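Side-chain contacts in conserved domain protein (PDB 3PNN), which is probably a cytoplasmic glycosyltransferase with a Rossmann-like alpha/beta/alpha fold that acts in forming glycosidic linkages: residues M109-I114 with Y227-F232; Y127-F132 with A295-T300; P222-Y227 with F247-V252. One frame throughout, in Å; residues are numbered along the deposited sequence.

Following the chain from the N terminus, 109-114 comes first, after helix 103-108, and interaction 1 ties it to helix 223-239 across 112 residues. Before that loop is closed, interaction 2 opens at 127-132, at the start of helix 129-140; it ends only at 295-300, just past helix 282-294, so the two cross. Interaction 3 joins 222-227 to 247-252 across 19 residues. It lies within the span of interaction 2 but crosses interaction 1, with which it shares Y227. Interactions 1 and 3 adjoin, their centres about 7 Å apart, and both use the first turns of helix 223-239, interaction 3 joining them to the start of helix 249-259; interaction 2 lies on the opposite side of the chain's centre.

Interaction 1 (M109-I114 with Y227-F232); sequences MGRDAI and YSEELF
A single surface salt bridge, R111 to E229, joins the loop after helix 103-108 to the early turns of helix 223-239. The backbones stay well apart, with the CA atoms of R111 and E229 9.8 Å from each other, and the two side chains span the gap, burying 92 Å² in all. R111 NH1 lies 2.7 Å from OE1 of E229. The N-H points poorly at the oxygen, 124° at the hydrogen, which makes the hydrogen bond within this ion pair a weak one. OE2 of E229 stands farther off, 3.5 Å from R111 NH1, so one oxygen does most of the work and the carboxylate is not gripped by two parallel N-H groups. In keeping with this, the guanidinium and carboxylate planes are turned 76° apart. OE1 meets the edge of the guanidinium near its plane, and CG of E229 also lies at that edge, in plane. The aliphatic start of E229 adds some packing, its CB being 3.8 Å from R111 NH2. E229 reaches the arginine by a kink: CG is anti to the backbone N, and chi2 of 94° then bends the carboxylate off the line of the chain. D226, one turn earlier on the same helix, is a second, long and weak ionic partner of R111. Beside E229 on helix 223-239, E230 forms a salt bridge with R261, S228 OG bonds to N104 OD1, and F232 meets the rings of F247 and H105. On the loop side, A113 packs on strand 77-81 and I114 on strand 7-11, so the loop that carries R111 rests on these two strands, and the salt bridge ties it to helix 223-239.

Interaction 2 (Y127-F132 with A295-T300); sequences YGRNGF and AGEYPT
R129 and E297 pass each other obliquely, the carboxylate lying beside the base of the arginine chain and not against its charged end. OE2 of E297 is 3.6 Å from R129 CB, and R129 CD also borders this oxygen. The arginine runs straight on past the acid: CG is anti to the backbone N (chi1 -176°) and the chain stays extended to NE. Its guanidinium plane is 61° from that of the carboxylate, and NH1 of R129 remains 4.3 Å from OE1 of E297, too far for a salt bridge although the opposite charges probably still attract. Y298 comes in alongside, its ring directed at the backbone of R129, with OH 4.1 Å from R129 N. One water beside this pair bridges them. It accepts the N-H of R129 at 2.9 Å from its N and donates to OE2 of E297 and, at 2.7 Å, to OH of Y298, so three groups from the two segments hold it. The contacts of E297 and its bond to the water apply to one of two deposited conformers. The bridged N-H belongs to the first turn of helix 129-140, directly after the N-cap residue G128. The opposite segment follows the C-terminal end of helix 282-294, where G296, with positive phi, forms a Schellman motif that turns the chain out of the helix, so that the start of helix 129-140 meets the exit of helix 282-294. The hydroxyl of Y298 is also hydrogen-bonded to OD2 of D42 on helix 35-46, and its ring meets Y38 edge-to-face. From the same helix R45 bonds through NH2 to the carbonyl O of E297, while its NH1 lies close to the like-charged NH1 of R129.

Interaction 3 (P222-Y227 with F247-V252); sequences PDYFDY and FFIPFV
Segments 222-227 and 247-252 each enter a helix, and Y224 in an early turn of helix 223-239 reaches toward I249 and V252 at the start of helix 249-259. The CA atoms of Y224 and V252 are 9.5 Å apart, so one long side chain must bridge the gap between the backbones. F248 holds the N-cap position of the second helix, and its carbonyl O receives the N-H of V252 in a weak bond of the opening turn. That turn sets I249 and V252 about the place where the tyrosine arrives. Y224 reaches over with CG anti to its backbone N (chi1 -175°), and the outer part of the ring does the touching. Its OH lies 3.4 Å from CG1 of V252 and 3.6 Å from CB of the same valine. CE1 of Y224 adds an apolar contact with V252 CG1 at 3.8 Å, the methyl sitting obliquely to the ring. From I249, CG2 closes on the Y224 oxygen at 3.7 Å, so a methyl from each residue borders the hydroxyl. Its polar need is met outside the two segments: N104 on helix 103-108 forms a hydrogen bond with Y224 OH through ND2. The three contact residues are buried, and 144 Å² of surface is covered between the segments. Around the ring, Y224 stacks on F220 and meets Y149 edge-to-face, while I249 and V252 both also touch N104. This is helix-to-helix packing in an alpha/beta/alpha Rossmann-like fold: a tyrosine lodged among the aliphatic side chains of the next helix, with its hydroxyl tied to the asparagine of a third.

Interaction 1 (M109-I114 with Y227-F232)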
loop_
_atom_site.group_PDB
_atom_site.type_symbol
_atom_site.label_atom_id
_atom_site.label_comp_id
_atom_site.label_asym_id
_atom_site.label_seq_id
_atom_site.Cartn_x
_atom_site.Cartn_y
_atom_site.Cartn_z
HETATM N N MSE A 109 -13.578 -0.255 1.792
HETATM C CA MSE A 109 -14.115 -0.909 2.994
HETATM C C MSE A 109 -13.899 -0.067 4.271
HETATM O O MSE A 109 -14.601 -0.255 5.277
HETATM C CB MSE A 109 -13.502 -2.304 3.182
HETATM C CG MSE A 109 -13.761 -3.265 2.002
HETATM SE SE MSE A 109 -15.630 -3.643 1.608
HETATM C CE MSE A 109 -15.879 -2.255 0.240
ATOM N N GLY A 110 -12.937 0.854 4.223
ATOM C CA GLY A 110 -12.637 1.708 5.365
ATOM C C GLY A 110 -13.466 2.989 5.459
ATOM O O GLY A 110 -13.280 3.793 6.367
ATOM N N ARG A 111 -14.411 3.161 4.547
ATOM C CA ARG A 111 -15.091 4.448 4.388
ATOM C C ARG A 111 -15.885 4.929 5.614
ATOM O O ARG A 111 -15.943 6.124 5.882
ATOM C CB ARG A 111 -15.998 4.422 3.152
ATOM C CG ARG A 111 -17.452 4.626 3.483
ATOM C CD ARG A 111 -18.159 5.364 2.373
ATOM N NE ARG A 111 -18.549 4.454 1.310
ATOM C CZ ARG A 111 -18.678 4.818 0.040
ATOM N NH1 ARG A 111 -19.040 3.925 -0.871
ATOM N NH2 ARG A 111 -18.432 6.072 -0.317
ATOM N N ASP A 112 -16.510 4.017 6.349
ATOM C CA ASP A 112 -17.269 4.429 7.537
ATOM C C ASP A 112 -16.395 4.555 8.791
ATOM O O ASP A 112 -16.698 5.343 9.693
ATOM C CB ASP A 112 -18.443 3.474 7.787
ATOM C CG ASP A 112 -19.497 3.545 6.685
ATOM O OD1 ASP A 112 -19.768 4.655 6.179
ATOM O OD2 ASP A 112 -20.051 2.489 6.322
ATOM N N ALA A 113 -15.298 3.803 8.832
ATOM C CA ALA A 113 -14.428 3.776 10.001
ATOM C C ALA A 113 -13.427 4.931 10.015
ATOM O O ALA A 113 -12.970 5.326 11.070
ATOM C CB ALA A 113 -13.677 2.456 10.080
ATOM N N ILE A 114 -13.080 5.461 8.848
ATOM C CA ILE A 114 -12.000 6.441 8.782
ATOM C C ILE A 114 -12.580 7.811 8.444
ATOM O O ILE A 114 -13.124 8.011 7.365
ATOM C CB ILE A 114 -10.953 6.014 7.748
ATOM C CG1 ILE A 114 -10.350 4.670 8.184
ATOM C CG2 ILE A 114 -9.887 7.105 7.584
ATOM C CD1 ILE A 114 -9.445 3.995 7.162
ATOM N N TYR A 227 -14.842 9.803 -4.168
ATOM C CA TYR A 227 -14.366 9.777 -5.547
ATOM C C TYR A 227 -14.177 8.326 -5.990
ATOM O O TYR A 227 -14.497 7.970 -7.129
ATOM C CB TYR A 227 -13.054 10.553 -5.699
ATOM C CG TYR A 227 -13.199 12.052 -5.525
ATOM C CD1 TYR A 227 -14.181 12.770 -6.218
ATOM C CD2 TYR A 227 -12.353 12.751 -4.675
ATOM C CE1 TYR A 227 -14.310 14.153 -6.047
ATOM C CE2 TYR A 227 -12.471 14.128 -4.504
ATOM C CZ TYR A 227 -13.445 14.818 -5.188
ATOM O OH TYR A 227 -13.547 16.188 -5.015
ATOM N N SER A 228 -13.657 7.493 -5.092
ATOM C CA SER A 228 -13.445 6.078 -5.422
ATOM C C SER A 228 -14.758 5.378 -5.693
ATOM O O SER A 228 -14.834 4.505 -6.555
ATOM C CB SER A 228 -12.739 5.325 -4.293
ATOM O OG SER A 228 -11.414 5.794 -4.082
ATOM N N GLU A 229 -15.789 5.708 -4.923
ATOM C CA GLU A 229 -17.106 5.093 -5.164
ATOM C C GLU A 229 -17.643 5.491 -6.542
ATOM O O GLU A 229 -18.221 4.677 -7.271
ATOM C CB GLU A 229 -18.094 5.490 -4.068
ATOM C CG GLU A 229 -19.543 5.095 -4.335
ATOM C CD GLU A 229 -19.924 3.760 -3.717
ATOM O OE1 GLU A 229 -19.014 2.979 -3.354
ATOM O OE2 GLU A 229 -21.141 3.495 -3.591
ATOM N N GLU A 230 -17.443 6.750 -6.907
ATOM C CA GLU A 230 -17.875 7.218 -8.219
ATOM C C GLU A 230 -17.199 6.415 -9.341
ATOM O O GLU A 230 -17.861 5.965 -10.274
ATOM C CB GLU A 230 -17.585 8.714 -8.382
ATOM C CG GLU A 230 -17.760 9.225 -9.802
ATOM C CD GLU A 230 -17.034 10.541 -10.037
ATOM O OE1 GLU A 230 -16.926 11.337 -9.077
ATOM O OE2 GLU A 230 -16.567 10.770 -11.177
ATOM N N LEU A 231 -15.883 6.241 -9.240
ATOM C CA LEU A 231 -15.120 5.529 -10.259
ATOM C C LEU A 231 -15.371 4.025 -10.205
ATOM O O LEU A 231 -15.281 3.334 -11.220
ATOM C CB LEU A 231 -13.626 5.836 -10.113
ATOM C CG LEU A 231 -13.275 7.275 -10.502
ATOM C CD1 LEU A 231 -11.806 7.577 -10.255
ATOM C CD2 LEU A 231 -13.638 7.509 -11.956
ATOM N N PHE A 232 -15.688 3.517 -9.019
ATOM C CA PHE A 232 -16.040 2.094 -8.896
ATOM C C PHE A 232 -17.314 1.765 -9.664
ATOM O O PHE A 232 -17.398 0.734 -10.352
ATOM C CB PHE A 232 -16.188 1.695 -7.421
ATOM C CG PHE A 232 -16.168 0.199 -7.190
ATOM C CD1 PHE A 232 -15.319 -0.617 -7.923
ATOM C CD2 PHE A 232 -16.974 -0.382 -6.213
ATOM C CE1 PHE A 232 -15.280 -2.001 -7.692
ATOM C CE2 PHE A 232 -16.947 -1.759 -5.981
ATOM C CZ PHE A 232 -16.099 -2.569 -6.722
#

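Interaction 2 (Y127-F132 with A295-T300)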
loop_
_atom_site.group_PDB
_atom_site.type_symbol
_atom_site.label_atom_id
_atom_site.label_comp_id
_atom_site.label_asym_id
_atom_site.label_seq_id
_atom_site.Cartn_x
_atom_site.Cartn_y
_atom_site.Cartn_z
ATOM N N TYR A 127 8.760 -0.095 4.638
ATOM C CA TYR A 127 8.811 1.262 4.090
ATOM C C TYR A 127 9.922 2.134 4.698
ATOM O O TYR A 127 10.394 3.079 4.065
ATOM C CB TYR A 127 7.453 1.925 4.274
ATOM C CG TYR A 127 6.386 1.297 3.410
ATOM C CD1 TYR A 127 6.250 1.664 2.073
ATOM C CD2 TYR A 127 5.528 0.318 3.920
ATOM C CE1 TYR A 127 5.279 1.082 1.261
ATOM C CE2 TYR A 127 4.546 -0.262 3.112
ATOM C CZ TYR A 127 4.424 0.139 1.785
ATOM O OH TYR A 127 3.461 -0.421 0.970
ATOM N N GLY A 128 10.326 1.821 5.926
ATOM C CA GLY A 128 11.360 2.576 6.618
ATOM C C GLY A 128 10.810 3.736 7.435
ATOM O O GLY A 128 9.808 4.350 7.079
ATOM N N ARG A 129 11.476 4.047 8.539
ATOM C CA ARG A 129 10.946 5.017 9.494
ATOM C C ARG A 129 10.640 6.378 8.889
ATOM O O ARG A 129 9.593 6.960 9.179
ATOM C CB ARG A 129 11.911 5.190 10.660
ATOM C CG ARG A 129 11.383 6.101 11.742
ATOM C CD ARG A 129 12.311 6.018 12.961
ATOM N NE ARG A 129 11.863 6.881 14.047
ATOM C CZ ARG A 129 12.575 7.114 15.147
ATOM N NH1 ARG A 129 13.772 6.555 15.285
ATOM N NH2 ARG A 129 12.095 7.914 16.097
ATOM N N ASN A 130 11.543 6.908 8.067
ATOM C CA ASN A 130 11.317 8.242 7.511
ATOM C C ASN A 130 10.122 8.336 6.547
ATOM O O ASN A 130 9.555 9.423 6.360
ATOM C CB ASN A 130 12.585 8.798 6.860
ATOM C CG ASN A 130 12.462 10.263 6.542
ATOM O OD1 ASN A 130 12.443 11.110 7.443
ATOM N ND2 ASN A 130 12.364 10.574 5.266
ATOM N N GLY A 131 9.741 7.206 5.944
ATOM C CA GLY A 131 8.531 7.141 5.137
ATOM C C GLY A 131 7.323 7.490 5.985
ATOM O O GLY A 131 6.502 8.331 5.616
ATOM N N PHE A 132 7.199 6.835 7.136
ATOM C CA PHE A 132 6.131 7.190 8.078
ATOM C C PHE A 132 6.232 8.616 8.602
ATOM O O PHE A 132 5.209 9.278 8.805
ATOM C CB PHE A 132 6.076 6.187 9.236
ATOM C CG PHE A 132 5.706 4.813 8.790
ATOM C CD1 PHE A 132 4.372 4.467 8.629
ATOM C CD2 PHE A 132 6.691 3.891 8.450
ATOM C CE1 PHE A 132 4.018 3.207 8.185
ATOM C CE2 PHE A 132 6.348 2.627 8.009
ATOM C CZ PHE A 132 5.004 2.280 7.870
ATOM N N ALA A 295 22.257 -1.462 14.638
ATOM C CA ALA A 295 22.532 -0.025 14.616
ATOM C C ALA A 295 21.651 0.764 15.579
ATOM O O ALA A 295 21.788 1.980 15.688
ATOM C CB ALA A 295 22.386 0.532 13.212
ATOM N N GLY A 296 20.745 0.074 16.266
ATOM C CA GLY A 296 19.881 0.716 17.239
ATOM C C GLY A 296 18.606 1.349 16.704
ATOM O O GLY A 296 17.905 2.031 17.452
ATOM N N GLU A 297 18.285 1.118 15.431
ATOM C CA GLU A 297 17.089 1.713 14.828
ATOM C C GLU A 297 15.823 1.071 15.398
ATOM O O GLU A 297 14.779 1.716 15.475
ATOM C CB GLU A 297 17.121 1.583 13.296
ATOM C CG GLU A 297 15.877 2.121 12.547
ATOM C CD GLU A 297 15.928 3.619 12.257
ATOM O OE1 GLU A 297 16.665 4.345 12.958
ATOM O OE2 GLU A 297 15.232 4.070 11.321
ATOM N N TYR A 298 15.929 -0.191 15.811
ATOM C CA TYR A 298 14.819 -0.936 16.404
ATOM C C TYR A 298 15.338 -1.745 17.571
ATOM O O TYR A 298 16.493 -2.167 17.561
ATOM C CB TYR A 298 14.198 -1.929 15.394
ATOM C CG TYR A 298 13.641 -1.255 14.168
ATOM C CD1 TYR A 298 12.373 -0.691 14.181
ATOM C CD2 TYR A 298 14.391 -1.164 13.007
ATOM C CE1 TYR A 298 11.864 -0.042 13.066
ATOM C CE2 TYR A 298 13.898 -0.516 11.887
ATOM C CZ TYR A 298 12.636 0.037 11.922
ATOM O OH TYR A 298 12.154 0.680 10.816
ATOM N N PRO A 299 14.475 -2.003 18.567
ATOM C CA PRO A 299 14.834 -2.981 19.598
ATOM C C PRO A 299 14.801 -4.391 19.020
ATOM O O PRO A 299 14.154 -4.621 17.994
ATOM C CB PRO A 299 13.715 -2.816 20.627
ATOM C CG PRO A 299 12.545 -2.395 19.815
ATOM C CD PRO A 299 13.126 -1.455 18.781
ATOM N N THR A 300 15.484 -5.336 19.660
ATOM C CA THR A 300 15.473 -6.708 19.143
ATOM C C THR A 300 14.063 -7.286 19.040
ATOM O O THR A 300 13.725 -7.945 18.061
ATOM C CB THR A 300 16.349 -7.653 19.974
ATOM O OG1 THR A 300 17.705 -7.216 19.900
ATOM C CG2 THR A 300 16.253 -9.083 19.420
HETATM O O HOH W 1 13.731 2.471 9.498
#

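Interaction 3 (P222-Y227 with F247-V252)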
loop_
_atom_site.group_PDB
_atom_site.type_symbol
_atom_site.label_atom_id
_atom_site.label_comp_id
_atom_site.label_asym_id
_atom_site.label_seq_id
_atom_site.Cartn_x
_atom_site.Cartn_y
_atom_site.Cartn_z
ATOM N N PRO A 222 -10.837 11.828 3.614
ATOM C CA PRO A 222 -11.984 10.924 3.389
ATOM C C PRO A 222 -12.787 11.174 2.106
ATOM O O PRO A 222 -13.520 10.268 1.671
ATOM C CB PRO A 222 -12.842 11.119 4.650
ATOM C CG PRO A 222 -11.808 11.510 5.725
ATOM C CD PRO A 222 -10.833 12.406 4.969
ATOM N N ASP A 223 -12.668 12.352 1.495
ATOM C CA ASP A 223 -13.358 12.577 0.212
ATOM C C ASP A 223 -12.866 11.563 -0.822
ATOM O O ASP A 223 -13.528 11.303 -1.813
ATOM C CB ASP A 223 -13.122 13.997 -0.308
ATOM C CG ASP A 223 -11.677 14.433 -0.157
ATOM O OD1 ASP A 223 -10.941 14.456 -1.176
ATOM O OD2 ASP A 223 -11.277 14.740 0.985
ATOM N N TYR A 224 -11.686 11.008 -0.589
ATOM C CA TYR A 224 -11.154 9.991 -1.488
ATOM C C TYR A 224 -12.098 8.791 -1.583
ATOM O O TYR A 224 -12.231 8.179 -2.640
ATOM C CB TYR A 224 -9.743 9.532 -1.058
ATOM C CG TYR A 224 -9.144 8.551 -2.063
ATOM C CD1 TYR A 224 -8.716 8.994 -3.311
ATOM C CD2 TYR A 224 -9.023 7.194 -1.771
ATOM C CE1 TYR A 224 -8.182 8.116 -4.247
ATOM C CE2 TYR A 224 -8.485 6.290 -2.716
ATOM C CZ TYR A 224 -8.060 6.773 -3.938
ATOM O OH TYR A 224 -7.530 5.929 -4.886
ATOM N N PHE A 225 -12.758 8.435 -0.485
ATOM C CA PHE A 225 -13.724 7.333 -0.561
ATOM C C PHE A 225 -14.856 7.643 -1.537
ATOM O O PHE A 225 -15.329 6.765 -2.262
ATOM C CB PHE A 225 -14.320 7.006 0.812
ATOM C CG PHE A 225 -13.306 6.575 1.839
ATOM C CD1 PHE A 225 -12.572 5.403 1.674
ATOM C CD2 PHE A 225 -13.124 7.317 3.000
ATOM C CE1 PHE A 225 -11.640 4.998 2.635
ATOM C CE2 PHE A 225 -12.206 6.920 3.965
ATOM C CZ PHE A 225 -11.454 5.751 3.784
ATOM N N ASP A 226 -15.318 8.885 -1.532
ATOM C CA ASP A 226 -16.429 9.282 -2.399
ATOM C C ASP A 226 -16.027 9.276 -3.871
ATOM O O ASP A 226 -16.792 8.814 -4.729
ATOM C CB ASP A 226 -16.943 10.679 -2.023
ATOM C CG ASP A 226 -17.585 10.713 -0.645
ATOM O OD1 ASP A 226 -18.177 9.691 -0.230
ATOM O OD2 ASP A 226 -17.486 11.757 0.031
ATOM N N TYR A 227 -14.842 9.803 -4.168
ATOM C CA TYR A 227 -14.366 9.777 -5.547
ATOM C C TYR A 227 -14.177 8.326 -5.990
ATOM O O TYR A 227 -14.497 7.970 -7.129
ATOM C CB TYR A 227 -13.054 10.553 -5.699
ATOM C CG TYR A 227 -13.199 12.052 -5.525
ATOM C CD1 TYR A 227 -14.181 12.770 -6.218
ATOM C CD2 TYR A 227 -12.353 12.751 -4.675
ATOM C CE1 TYR A 227 -14.310 14.153 -6.047
ATOM C CE2 TYR A 227 -12.471 14.128 -4.504
ATOM C CZ TYR A 227 -13.445 14.818 -5.188
ATOM O OH TYR A 227 -13.547 16.188 -5.015
ATOM N N PHE A 247 -9.890 -3.234 -9.707
ATOM C CA PHE A 247 -10.027 -1.800 -9.453
ATOM C C PHE A 247 -8.886 -1.381 -8.541
ATOM O O PHE A 247 -8.924 -1.646 -7.334
ATOM C CB PHE A 247 -11.387 -1.572 -8.782
ATOM C CG PHE A 247 -11.767 -0.127 -8.591
ATOM C CD1 PHE A 247 -11.875 0.732 -9.674
ATOM C CD2 PHE A 247 -12.083 0.352 -7.326
ATOM C CE1 PHE A 247 -12.255 2.061 -9.501
ATOM C CE2 PHE A 247 -12.469 1.682 -7.142
ATOM C CZ PHE A 247 -12.551 2.536 -8.229
ATOM N N PHE A 248 -7.867 -0.745 -9.126
ATOM C CA PHE A 248 -6.586 -0.473 -8.457
ATOM C C PHE A 248 -6.437 0.980 -8.028
ATOM O O PHE A 248 -6.923 1.880 -8.709
ATOM C CB PHE A 248 -5.424 -0.768 -9.408
ATOM C CG PHE A 248 -5.232 -2.223 -9.710
ATOM C CD1 PHE A 248 -4.871 -3.109 -8.710
ATOM C CD2 PHE A 248 -5.382 -2.696 -11.001
ATOM C CE1 PHE A 248 -4.683 -4.450 -8.987
ATOM C CE2 PHE A 248 -5.195 -4.037 -11.288
ATOM C CZ PHE A 248 -4.843 -4.913 -10.278
ATOM N N ILE A 249 -5.703 1.213 -6.940
ATOM C CA ILE A 249 -5.492 2.579 -6.461
ATOM C C ILE A 249 -4.840 3.526 -7.501
ATOM O O ILE A 249 -5.349 4.634 -7.744
ATOM C CB ILE A 249 -4.689 2.587 -5.157
ATOM C CG1 ILE A 249 -5.470 1.862 -4.054
ATOM C CG2 ILE A 249 -4.336 4.018 -4.749
ATOM C CD1 ILE A 249 -4.624 1.600 -2.805
ATOM N N PRO A 250 -3.713 3.105 -8.112
ATOM C CA PRO A 250 -3.043 3.961 -9.108
ATOM C C PRO A 250 -3.972 4.391 -10.237
ATOM O O PRO A 250 -3.867 5.525 -10.720
ATOM C CB PRO A 250 -1.949 3.056 -9.686
ATOM C CG PRO A 250 -1.747 1.987 -8.695
ATOM C CD PRO A 250 -3.034 1.806 -7.949
ATOM N N PHE A 251 -4.862 3.501 -10.667
ATOM C CA PHE A 251 -5.807 3.841 -11.722
ATOM C C PHE A 251 -6.714 5.004 -11.330
ATOM O O PHE A 251 -6.903 5.956 -12.099
ATOM C CB PHE A 251 -6.665 2.638 -12.128
ATOM C CG PHE A 251 -7.829 3.009 -13.013
ATOM C CD1 PHE A 251 -7.687 3.047 -14.388
ATOM C CD2 PHE A 251 -9.061 3.339 -12.463
ATOM C CE1 PHE A 251 -8.751 3.401 -15.201
ATOM C CE2 PHE A 251 -10.124 3.697 -13.264
ATOM C CZ PHE A 251 -9.972 3.728 -14.636
ATOM N N VAL A 252 -7.299 4.904 -10.142
ATOM C CA VAL A 252 -8.162 5.949 -9.606
ATOM C C VAL A 252 -7.402 7.255 -9.398
ATOM O O VAL A 252 -7.867 8.317 -9.792
ATOM C CB VAL A 252 -8.764 5.510 -8.244
ATOM C CG1 VAL A 252 -9.445 6.688 -7.562
ATOM C CG2 VAL A 252 -9.727 4.353 -8.465
#